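Local coordinates for uncharacterized protein (Neisseria meningitidis serogroup B, PDB 3NYM) that is of unknown function but folds into a mostly helical chain that pairs with a second copy of itself, at residues Y67-C71 and S86-A90. Sequence-based numbering, arbitrary orientation.
Sequences YMEVC and SLFMA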
loop_
_atom_site.group_PDB
_atom_site.type_symbol
_atom_site.label_atom_id
_atom_site.label_comp_id
_atom_site.label_asym_id
_atom_site.label_seq_id
_atom_site.Cartn_x
_atom_site.Cartn_y
_atom_site.Cartn_z
ATOM N N TYR A 67 -1.784 4.285 -16.308
ATOM C CA TYR A 67 -3.196 4.623 -16.418
ATOM C C TYR A 67 -3.450 6.088 -16.057
ATOM O O TYR A 67 -4.298 6.753 -16.659
ATOM C CB TYR A 67 -4.065 3.670 -15.588
ATOM C CG TYR A 67 -4.482 2.419 -16.351
ATOM C CD1 TYR A 67 -3.973 1.175 -16.011
ATOM C CD2 TYR A 67 -5.367 2.491 -17.422
ATOM C CE1 TYR A 67 -4.341 0.032 -16.701
ATOM C CE2 TYR A 67 -5.743 1.344 -18.132
ATOM C CZ TYR A 67 -5.225 0.117 -17.752
ATOM O OH TYR A 67 -5.584 -1.018 -18.433
HETATM N N MSE A 68 -2.717 6.597 -15.074
HETATM C CA MSE A 68 -2.866 8.001 -14.712
HETATM C C MSE A 68 -2.410 8.884 -15.877
HETATM O O MSE A 68 -3.002 9.932 -16.138
HETATM C CB MSE A 68 -2.075 8.327 -13.442
HETATM C CG MSE A 68 -2.700 7.788 -12.165
HETATM SE SE MSE A 68 -4.567 8.305 -11.901
HETATM C CE MSE A 68 -4.400 10.221 -12.217
ATOM N N GLU A 69 -1.374 8.442 -16.594
ATOM C CA GLU A 69 -0.816 9.247 -17.686
ATOM C C GLU A 69 -1.781 9.263 -18.865
ATOM O O GLU A 69 -1.904 10.274 -19.561
ATOM C CB GLU A 69 0.560 8.721 -18.132
ATOM C CG GLU A 69 1.584 8.501 -16.991
ATOM C CD GLU A 69 2.088 9.790 -16.332
ATOM O OE1 GLU A 69 1.708 10.889 -16.789
ATOM O OE2 GLU A 69 2.872 9.702 -15.354
ATOM N N VAL A 70 -2.458 8.136 -19.087
ATOM C CA VAL A 70 -3.468 8.050 -20.134
ATOM C C VAL A 70 -4.652 8.935 -19.771
ATOM O O VAL A 70 -5.253 9.564 -20.645
ATOM C CB VAL A 70 -3.937 6.597 -20.364
ATOM C CG1 VAL A 70 -5.161 6.562 -21.246
ATOM C CG2 VAL A 70 -2.816 5.762 -20.997
ATOM N N CYS A 71 -4.985 8.987 -18.482
ATOM C CA CYS A 71 -6.055 9.873 -18.020
ATOM C C CYS A 71 -5.775 11.338 -18.390
ATOM O O CYS A 71 -6.632 12.017 -18.967
ATOM C CB CYS A 71 -6.259 9.736 -16.509
ATOM S SG CYS A 71 -7.494 10.873 -15.825
ATOM N N SER A 86 -9.616 5.209 -17.615
ATOM C CA SER A 86 -8.239 5.240 -17.150
ATOM C C SER A 86 -8.139 5.522 -15.650
ATOM O O SER A 86 -7.338 4.909 -14.953
ATOM C CB SER A 86 -7.439 6.264 -17.950
ATOM O OG SER A 86 -7.410 5.892 -19.318
ATOM N N LEU A 87 -8.944 6.454 -15.154
ATOM C CA LEU A 87 -9.021 6.701 -13.708
ATOM C C LEU A 87 -9.490 5.470 -12.954
ATOM O O LEU A 87 -8.986 5.157 -11.871
ATOM C CB LEU A 87 -9.994 7.845 -13.404
ATOM C CG LEU A 87 -9.458 9.207 -13.003
ATOM C CD1 LEU A 87 -10.633 10.091 -12.603
ATOM C CD2 LEU A 87 -8.471 9.085 -11.868
ATOM N N PHE A 88 -10.477 4.781 -13.521
ATOM C CA PHE A 88 -11.018 3.572 -12.909
ATOM C C PHE A 88 -9.927 2.522 -12.767
ATOM O O PHE A 88 -9.762 1.909 -11.702
ATOM C CB PHE A 88 -12.174 3.025 -13.752
ATOM C CG PHE A 88 -12.630 1.665 -13.338
ATOM C CD1 PHE A 88 -13.461 1.499 -12.245
ATOM C CD2 PHE A 88 -12.237 0.543 -14.055
ATOM C CE1 PHE A 88 -13.886 0.230 -11.864
ATOM C CE2 PHE A 88 -12.660 -0.720 -13.684
ATOM C CZ PHE A 88 -13.486 -0.877 -12.588
HETATM N N MSE A 89 -9.165 2.323 -13.836
HETATM C CA MSE A 89 -8.104 1.319 -13.806
HETATM C C MSE A 89 -6.963 1.747 -12.874
HETATM O O MSE A 89 -6.386 0.910 -12.177
HETATM C CB MSE A 89 -7.594 1.009 -15.210
HETATM C CG MSE A 89 -8.629 0.289 -16.082
HETATM SE SE MSE A 89 -9.126 -1.474 -15.381
HETATM C CE MSE A 89 -7.397 -2.348 -15.571
ATOM N N ALA A 90 -6.630 3.035 -12.858
ATOM C CA ALA A 90 -5.658 3.527 -11.857
ATOM C C ALA A 90 -6.120 3.182 -10.446
ATOM O O ALA A 90 -5.318 2.786 -9.588
ATOM C CB ALA A 90 -5.440 5.042 -11.980
#
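An antiparallel helical hairpin brings helix 64-76 back against the start of the long helix 83-113; in these segments the axes approach to 8.0 Å, their directions 160° apart. Small side chains at S86, A90 and C71 permit such closeness. S86 points its CB at the opposing backbone, 3.4 Å from O of Y67. The S86 hydroxyl would be costly to bury unsatisfied, but it hydrogen-bonds to the carbonyl O of I82, just ahead of the helix, while CG1 of V70 sits unusually close, 3.0 Å from OG of S86. On the face that meets the second subunit, flexible M68, a selenomethionine, curls its SE to within 3.4 Å of CB of A90, and SG of C71 meets CG of L87 at 3.8 Å; I13, V17 and L112 of that subunit pack on M68, C71 and L87. Y67 offers a broad flat ring to selenomethionine M89: SE of M89 lies obliquely 5.3 Å from the Y67 ring centroid, a Met-aromatic contact, and CB of M89 makes a CH-pi contact 3.3 Å from that centroid, 6° off the ring normal.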